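Local coordinates for 3-oxoacyl-[acyl-carrier-protein] synthase 2 (Rickettsia rickettsii, PDB 4JGA) that probably catalyses the decarboxylative condensation of malonyl-ACP with a growing acyl chain, the condensing step of chain elongation in bacterial type II fatty acid synthesis, at residues D382-P387 with A407-I412; D318-I323 with P350-S355. All coordinates share one frame; numbering follows the deposited sequence.

Contact 1 of 2, residues D382-P387 with A407-I412; sequences DQIAPP and AKKTKI
A bend at chi2 (-67°) in Q383, whose CG stands anti to its carbonyl carbon, and a further bend late in the K409 chain turn both polar ends onto the opposite backbone. The backbone motif is a short antiparallel two-strand pairing, 384-385 with 408-409, beside the main sheet of this thiolase-fold enzyme. Its firmest link is the hydrogen-bonded pair of A385 and K408: A385 N donates to K408 O over 2.9 Å in an almost straight bond (178°), and K408 N returns one to A385 O at 3.0 Å. Q383 leaves the preceding helix with positive phi, and its amide then grips one residue twice. I412 N reaches Q383 OE1 at 3.0 Å, from above the carbonyl plane, while Q383 NE2 donates to I412 O at 2.8 Å with the acceptor close to its amide plane; NE2 is also bonded to I380 O, so the amide's rotation is well fixed. The apolar part is split. I384, with CG1 anti to the backbone N, crosses K409 obliquely and sets CD1 3.8 Å from A407 CB; W37 and V41 of helix 33-41 also touch I384. I412 instead lays CD1 over the flat face of the I384 carbonyl group, 3.7 Å from I384 C. K409 curls back over Q383, and its NZ donates a hydrogen bond to Q383 O at 2.8 Å, 56° out of the carbonyl plane.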
ATOM      1  N   ASP A 382      -2.671 -11.018 -29.633  1.00 14.87           N
ATOM      2  CA  ASP A 382      -3.629 -11.090 -30.719  1.00 15.58           C
ATOM      3  C   ASP A 382      -3.412 -10.025 -31.793  1.00 15.92           C
ATOM      4  O   ASP A 382      -4.184  -9.950 -32.735  1.00 16.41           O
ATOM      5  CB  ASP A 382      -5.064 -11.033 -30.189  1.00 15.35           C
ATOM      6  CG  ASP A 382      -5.415 -12.247 -29.328  1.00 15.32           C
ATOM      7  OD1 ASP A 382      -4.656 -13.249 -29.338  1.00 15.51           O
ATOM      8  OD2 ASP A 382      -6.424 -12.180 -28.593  1.00 15.10           O
ATOM      9  N   GLN A 383      -2.339  -9.233 -31.668  1.00 15.57           N
ATOM     10  CA  GLN A 383      -2.002  -8.236 -32.695  1.00 15.97           C
ATOM     11  C   GLN A 383      -3.236  -7.412 -33.032  1.00 16.10           C
ATOM     12  O   GLN A 383      -3.654  -7.254 -34.182  1.00 16.82           O
ATOM     13  CB  GLN A 383      -1.414  -8.908 -33.933  1.00 17.04           C
ATOM     14  CG  GLN A 383      -0.118  -9.658 -33.657  1.00 17.03           C
ATOM     15  CD  GLN A 383       1.022  -8.722 -33.279  1.00 16.62           C
ATOM     16  OE1 GLN A 383       1.550  -8.001 -34.125  1.00 17.15           O
ATOM     17  NE2 GLN A 383       1.384  -8.712 -32.003  1.00 15.72           N
ATOM     18  N   ILE A 384      -3.812  -6.858 -31.981  1.00 15.42           N
ATOM     19  CA  ILE A 384      -4.972  -6.026 -32.120  1.00 15.61           C
ATOM     20  C   ILE A 384      -5.033  -4.995 -31.004  1.00 14.91           C
ATOM     21  O   ILE A 384      -4.738  -5.293 -29.855  1.00 13.99           O
ATOM     22  CB  ILE A 384      -6.259  -6.868 -32.191  1.00 15.88           C
ATOM     23  CG1 ILE A 384      -7.438  -6.005 -32.603  1.00 16.28           C
ATOM     24  CG2 ILE A 384      -6.563  -7.554 -30.885  1.00 15.25           C
ATOM     25  CD1 ILE A 384      -8.623  -6.833 -33.060  1.00 16.99           C
ATOM     26  N   ALA A 385      -5.399  -3.778 -31.386  1.00 15.28           N
ATOM     27  CA  ALA A 385      -5.584  -2.694 -30.468  1.00 14.91           C
ATOM     28  C   ALA A 385      -7.075  -2.561 -30.188  1.00 15.17           C
ATOM     29  O   ALA A 385      -7.871  -2.450 -31.127  1.00 16.08           O
ATOM     30  CB  ALA A 385      -5.066  -1.405 -31.103  1.00 15.29           C
ATOM     31  N   PRO A 386      -7.459  -2.571 -28.916  1.00 14.53           N
ATOM     32  CA  PRO A 386      -8.849  -2.390 -28.551  1.00 14.75           C
ATOM     33  C   PRO A 386      -9.327  -0.956 -28.814  1.00 15.05           C
ATOM     34  O   PRO A 386      -8.511  -0.027 -28.819  1.00 15.32           O
ATOM     35  CB  PRO A 386      -8.866  -2.752 -27.064  1.00 13.91           C
ATOM     36  CG  PRO A 386      -7.507  -2.480 -26.591  1.00 13.42           C
ATOM     37  CD  PRO A 386      -6.582  -2.703 -27.746  1.00 13.76           C
ATOM     38  N   PRO A 387     -10.637  -0.764 -29.054  1.00 15.54           N
ATOM     39  CA  PRO A 387     -11.205   0.532 -29.456  1.00 15.97           C
ATOM     40  C   PRO A 387     -11.393   1.547 -28.311  1.00 15.44           C
ATOM     41  O   PRO A 387     -11.580   1.178 -27.150  1.00 14.84           O
ATOM     42  CB  PRO A 387     -12.571   0.139 -30.007  1.00 16.80           C
ATOM     43  CG  PRO A 387     -12.960  -1.029 -29.160  1.00 16.44           C
ATOM     44  CD  PRO A 387     -11.685  -1.784 -28.891  1.00 15.83           C
ATOM     45  N   ALA A 407     -12.071  -1.882 -32.984  1.00 18.89           N
ATOM     46  CA  ALA A 407     -10.732  -2.457 -32.836  1.00 18.42           C
ATOM     47  C   ALA A 407      -9.938  -2.430 -34.150  1.00 19.17           C
ATOM     48  O   ALA A 407     -10.511  -2.489 -35.223  1.00 19.82           O
ATOM     49  CB  ALA A 407     -10.853  -3.885 -32.341  1.00 18.26           C
ATOM     50  N   LYS A 408      -8.617  -2.381 -34.056  1.00 23.29           N
ATOM     51  CA  LYS A 408      -7.793  -2.330 -35.257  1.00 23.91           C
ATOM     52  C   LYS A 408      -6.602  -3.287 -35.169  1.00 22.26           C
ATOM     53  O   LYS A 408      -5.802  -3.228 -34.226  1.00 20.59           O
ATOM     54  CB  LYS A 408      -7.301  -0.910 -35.400  1.00 24.76           C
ATOM     55  CG  LYS A 408      -6.710  -0.580 -36.732  1.00 26.51           C
ATOM     56  CD  LYS A 408      -6.613   0.927 -36.802  1.00 28.05           C
ATOM     57  CE  LYS A 408      -6.238   1.396 -38.180  1.00 30.13           C
ATOM     58  NZ  LYS A 408      -6.575   2.840 -38.229  1.00 32.10           N
ATOM     59  N   LYS A 409      -6.514  -4.199 -36.121  1.00 22.50           N
ATOM     60  CA  LYS A 409      -5.406  -5.116 -36.130  1.00 21.75           C
ATOM     61  C   LYS A 409      -4.193  -4.355 -36.642  1.00 21.71           C
ATOM     62  O   LYS A 409      -4.270  -3.624 -37.621  1.00 22.58           O
ATOM     63  CB  LYS A 409      -5.692  -6.361 -36.995  1.00 22.55           C
ATOM     64  CG  LYS A 409      -6.772  -7.308 -36.468  1.00 22.81           C
ATOM     65  CD  LYS A 409      -6.677  -8.701 -37.126  1.00 23.59           C
ATOM     66  CE  LYS A 409      -5.428  -9.563 -36.820  1.00 22.88           C
ATOM     67  NZ  LYS A 409      -4.840  -9.393 -35.457  1.00 21.41           N
ATOM     68  N   THR A 410      -3.060  -4.552 -35.987  1.00 20.86           N
ATOM     69  CA  THR A 410      -1.801  -3.978 -36.470  1.00 21.11           C
ATOM     70  C   THR A 410      -0.611  -4.698 -35.829  1.00 20.56           C
ATOM     71  O   THR A 410      -0.791  -5.532 -34.918  1.00 19.95           O
ATOM     72  CB  THR A 410      -1.738  -2.460 -36.204  1.00 21.12           C
ATOM     73  OG1 THR A 410      -0.614  -1.896 -36.884  1.00 21.75           O
ATOM     74  CG2 THR A 410      -1.610  -2.176 -34.750  1.00 19.89           C
ATOM     75  N   LYS A 411       0.594  -4.380 -36.302  1.00 21.19           N
ATOM     76  CA  LYS A 411       1.805  -4.928 -35.710  1.00 20.99           C
ATOM     77  C   LYS A 411       2.002  -4.321 -34.320  1.00 19.39           C
ATOM     78  O   LYS A 411       2.126  -3.107 -34.186  1.00 18.96           O
ATOM     79  CB  LYS A 411       3.036  -4.649 -36.574  1.00 22.61           C
ATOM     80  CG  LYS A 411       4.317  -5.273 -36.026  1.00 23.21           C
ATOM     81  CD  LYS A 411       5.541  -4.411 -36.331  1.00 24.71           C
ATOM     82  CE  LYS A 411       5.561  -3.045 -35.614  1.00 24.23           C
ATOM     83  NZ  LYS A 411       6.759  -2.841 -34.730  1.00 24.50           N
ATOM     84  N   ILE A 412       2.045  -5.198 -33.307  1.00 18.47           N
ATOM     85  CA  ILE A 412       2.221  -4.800 -31.912  1.00 17.36           C
ATOM     86  C   ILE A 412       3.284  -5.641 -31.197  1.00 17.42           C
ATOM     87  O   ILE A 412       3.022  -6.772 -30.769  1.00 17.32           O
ATOM     88  CB  ILE A 412       0.914  -4.855 -31.101  1.00 16.54           C
ATOM     89  CG1 ILE A 412      -0.174  -4.025 -31.792  1.00 16.82           C
ATOM     90  CG2 ILE A 412       1.159  -4.298 -29.697  1.00 15.58           C
ATOM     91  CD1 ILE A 412      -1.487  -3.999 -31.038  1.00 16.32           C
TER

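Contact 2 of 2, residues D318-I323 with P350-S355. With NA (sodium ion), chain E.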
ATOM      1  N   ASP A 318       9.979   5.789 -31.081  1.00 17.90           N
ATOM      2  CA  ASP A 318       9.540   5.204 -32.354  1.00 18.67           C
ATOM      3  C   ASP A 318       9.205   3.718 -32.237  1.00 18.16           C
ATOM      4  O   ASP A 318       8.473   3.184 -33.058  1.00 18.55           O
ATOM      5  CB  ASP A 318      10.628   5.373 -33.410  1.00 20.03           C
ATOM      6  CG  ASP A 318      11.945   4.760 -32.965  1.00 20.25           C
ATOM      7  OD1 ASP A 318      12.485   5.220 -31.952  1.00 19.82           O
ATOM      8  OD2 ASP A 318      12.410   3.790 -33.586  1.00 21.25           O
ATOM      9  N   MET A 319       9.723   3.051 -31.206  1.00 17.54           N
ATOM     10  CA  MET A 319       9.578   1.614 -31.086  1.00 17.35           C
ATOM     11  C   MET A 319       8.209   1.181 -30.510  1.00 16.32           C
ATOM     12  O   MET A 319       7.788   0.055 -30.728  1.00 16.34           O
ATOM     13  CB  MET A 319      10.731   1.025 -30.263  1.00 17.53           C
ATOM     14  CG  MET A 319      12.064   1.028 -31.017  1.00 18.88           C
ATOM     15  SD  MET A 319      13.474   0.659 -29.959  1.00 19.40           S
ATOM     16  CE  MET A 319      13.125  -1.068 -29.578  1.00 19.01           C
ATOM     17  N   ILE A 320       7.548   2.048 -29.742  1.00 15.41           N
ATOM     18  CA  ILE A 320       6.224   1.752 -29.199  1.00 14.57           C
ATOM     19  C   ILE A 320       5.252   1.577 -30.368  1.00 14.93           C
ATOM     20  O   ILE A 320       5.264   2.371 -31.312  1.00 15.52           O
ATOM     21  CB  ILE A 320       5.733   2.887 -28.300  1.00 14.02           C
ATOM     22  CG1 ILE A 320       6.617   2.992 -27.052  1.00 13.51           C
ATOM     23  CG2 ILE A 320       4.282   2.706 -27.902  1.00 13.60           C
ATOM     24  CD1 ILE A 320       6.585   1.767 -26.176  1.00 13.03           C
ATOM     25  N   ASP A 321       4.410   0.549 -30.312  1.00 14.41           N
ATOM     26  CA  ASP A 321       3.346   0.368 -31.354  1.00 14.73           C
ATOM     27  C   ASP A 321       1.946   0.764 -30.878  1.00 14.10           C
ATOM     28  O   ASP A 321       1.120   1.265 -31.652  1.00 14.31           O
ATOM     29  CB  ASP A 321       3.342  -1.074 -31.800  1.00 15.03           C
ATOM     30  CG  ASP A 321       4.635  -1.479 -32.457  1.00 15.72           C
ATOM     31  OD1 ASP A 321       5.112  -0.743 -33.359  1.00 16.20           O
ATOM     32  OD2 ASP A 321       5.180  -2.540 -32.064  1.00 15.80           O
ATOM     33  N   TYR A 322       1.688   0.526 -29.593  1.00 13.16           N
ATOM     34  CA  TYR A 322       0.361   0.761 -29.027  1.00 12.81           C
ATOM     35  C   TYR A 322       0.513   1.262 -27.600  1.00 11.96           C
ATOM     36  O   TYR A 322       1.409   0.811 -26.875  1.00 11.49           O
ATOM     37  CB  TYR A 322      -0.519  -0.510 -29.090  1.00 12.84           C
ATOM     38  CG  TYR A 322      -1.767  -0.417 -28.240  1.00 12.49           C
ATOM     39  CD1 TYR A 322      -2.805   0.438 -28.600  1.00 12.79           C
ATOM     40  CD2 TYR A 322      -1.905  -1.151 -27.055  1.00 11.83           C
ATOM     41  CE1 TYR A 322      -3.942   0.543 -27.822  1.00 12.39           C
ATOM     42  CE2 TYR A 322      -3.055  -1.049 -26.284  1.00 11.48           C
ATOM     43  CZ  TYR A 322      -4.059  -0.194 -26.672  1.00 11.74           C
ATOM     44  OH  TYR A 322      -5.206  -0.044 -25.899  1.00 11.42           O
ATOM     45  N   ILE A 323      -0.362   2.206 -27.239  1.00 11.67           N
ATOM     46  CA  ILE A 323      -0.416   2.813 -25.925  1.00 10.91           C
ATOM     47  C   ILE A 323      -1.816   2.607 -25.362  1.00 10.81           C
ATOM     48  O   ILE A 323      -2.820   2.985 -25.974  1.00 11.05           O
ATOM     49  CB  ILE A 323      -0.147   4.328 -25.975  1.00 11.03           C
ATOM     50  CG1 ILE A 323       1.213   4.591 -26.594  1.00 11.33           C
ATOM     51  CG2 ILE A 323      -0.283   4.964 -24.576  1.00 10.35           C
ATOM     52  CD1 ILE A 323       1.467   6.042 -26.881  1.00 11.66           C
ATOM     53  N   PRO A 350       4.625   9.052 -35.630  1.00 23.50           N
ATOM     54  CA  PRO A 350       3.314   9.601 -35.969  1.00 23.92           C
ATOM     55  C   PRO A 350       2.188   8.553 -36.145  1.00 23.80           C
ATOM     56  O   PRO A 350       1.027   8.915 -36.054  1.00 23.58           O
ATOM     57  CB  PRO A 350       3.574  10.357 -37.295  1.00 25.07           C
ATOM     58  CG  PRO A 350       4.789   9.704 -37.878  1.00 25.65           C
ATOM     59  CD  PRO A 350       5.620   9.277 -36.688  1.00 24.64           C
ATOM     60  N   LYS A 351       2.540   7.291 -36.413  1.00 23.65           N
ATOM     61  CA  LYS A 351       1.560   6.223 -36.650  1.00 23.75           C
ATOM     62  C   LYS A 351       1.181   5.444 -35.395  1.00 21.73           C
ATOM     63  O   LYS A 351       0.477   4.466 -35.470  1.00 21.79           O
ATOM     64  CB  LYS A 351       2.124   5.200 -37.628  1.00 24.95           C
ATOM     65  CG  LYS A 351       2.539   5.748 -38.967  1.00 27.17           C
ATOM     66  CD  LYS A 351       2.615   4.607 -39.971  1.00 28.56           C
ATOM     67  CE  LYS A 351       2.587   5.121 -41.379  1.00 30.86           C
ATOM     68  NZ  LYS A 351       3.944   5.156 -41.979  1.00 32.02           N
ATOM     69  N   VAL A 352       1.684   5.851 -34.249  1.00 20.23           N
ATOM     70  CA  VAL A 352       1.422   5.110 -33.037  1.00 18.59           C
ATOM     71  C   VAL A 352      -0.090   5.087 -32.779  1.00 17.96           C
ATOM     72  O   VAL A 352      -0.784   6.065 -33.054  1.00 18.13           O
ATOM     73  CB  VAL A 352       2.172   5.713 -31.834  1.00 17.77           C
ATOM     74  CG1 VAL A 352       1.578   7.054 -31.431  1.00 17.69           C
ATOM     75  CG2 VAL A 352       2.125   4.747 -30.671  1.00 17.10           C
ATOM     76  N   LEU A 353      -0.572   3.962 -32.261  1.00 16.87           N
ATOM     77  CA  LEU A 353      -1.953   3.811 -31.880  1.00 16.34           C
ATOM     78  C   LEU A 353      -2.049   4.024 -30.381  1.00 14.94           C
ATOM     79  O   LEU A 353      -1.164   3.606 -29.629  1.00 14.39           O
ATOM     80  CB  LEU A 353      -2.483   2.414 -32.229  1.00 16.57           C
ATOM     81  CG  LEU A 353      -3.213   2.207 -33.572  1.00 17.95           C
ATOM     82  CD1 LEU A 353      -2.510   2.864 -34.748  1.00 18.90           C
ATOM     83  CD2 LEU A 353      -3.480   0.733 -33.818  1.00 18.04           C
ATOM     84  N   MET A 354      -3.141   4.642 -29.948  1.00 14.46           N
ATOM     85  CA  MET A 354      -3.445   4.793 -28.519  1.00 13.46           C
ATOM     86  C   MET A 354      -4.940   4.611 -28.309  1.00 13.55           C
ATOM     87  O   MET A 354      -5.718   5.145 -29.078  1.00 14.34           O
ATOM     88  CB  MET A 354      -2.995   6.166 -27.982  1.00 13.09           C
ATOM     89  CG  MET A 354      -3.427   6.427 -26.537  1.00 12.29           C
ATOM     90  SD  MET A 354      -2.580   7.791 -25.657  1.00 11.78           S
ATOM     91  CE  MET A 354      -3.349   9.220 -26.353  1.00 12.60           C
ATOM     92  N   SER A 355      -5.335   3.872 -27.271  1.00 12.99           N
ATOM     93  CA  SER A 355      -6.755   3.746 -26.936  1.00 13.03           C
ATOM     94  C   SER A 355      -6.966   3.655 -25.422  1.00 12.19           C
ATOM     95  O   SER A 355      -6.038   3.378 -24.666  1.00 11.39           O
ATOM     96  CB  SER A 355      -7.381   2.551 -27.647  1.00 13.52           C
ATOM     97  OG  SER A 355      -7.001   1.323 -27.070  1.00 12.95           O
TER
HETATM   98 NA    NA E 503       6.590   1.290 -33.861  1.00  8.31          NA
HETATM   99  O   HOH W   1       4.501   2.649 -34.479  1.00 21.59           O
HETATM  100  O   HOH W   2       1.765   1.551 -34.269  1.00 19.55           O
HETATM  101  O   HOH W   3       7.988   2.882 -35.902  1.00 35.32           O
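On one face of this parallel strand pair Y322 packs against CB of its neighbour L353, and on the other I323 and M354 cross obliquely, the two strands being joined through helix 331-345 in a beta-alpha-beta unit at the edge of the thiolase-fold sheet. The strands are stitched by L353 N to D321 O, I323 N to L353 O at 2.9 Å, and S355 N to I323 O, the last nearly along the C=O axis (176°). With CG anti to the backbone N (chi1 167°), the Y322 ring runs past L353, CD1 4.1 Å from L353 CB, and meets S355 at its edge, near the ring plane. There Y322 OH donates to S355 OG over a short 2.5 Å; N324 ND2 also bonds the phenol oxygen, and S355 OG goes on to P386 O, so these buried polar atoms are satisfied in sequence. On the other face M354 SD rests 3.8 Å from I323 CG2, and V341 of helix 331-345 touches both side chains. I320 and V352 lie side by side and point the same way, their CG2 methyls 4.1 Å apart, while I323 CD1 comes across to V352 CG2. At the strand entrance D321 turns from the partner strand: OD2 accepts the backbone N-H groups of D413 and Y414, and OD1 binds the sodium ion at 2.6 Å, with D318 O and two waters as further ligands.

How the contacts relate
The touching residues of contact 2 are all buried and belong to the edge of the main sheet, whereas contact 1 is partly exposed, a separate small strand pair; the two contact centres are about 11 Å apart. Contact 2 depends on regular parallel strand bonds, apolar packing, one hydroxyl pair and a sodium ion at its loop end; contact 1 adds lysine and glutamine ends bonded to the backbone of the other segment at a more open surface. Contact 1 covers the Y322 and L353 face of contact 2: P386 CG packs 3.4 Å from Y322 OH, and T410 CG2 meets L353 CD2. Charge joins them too. K411 NZ forms a salt bridge with D321, 3.0 Å from OD1, and probably helps offset the sodium-binding carboxylate.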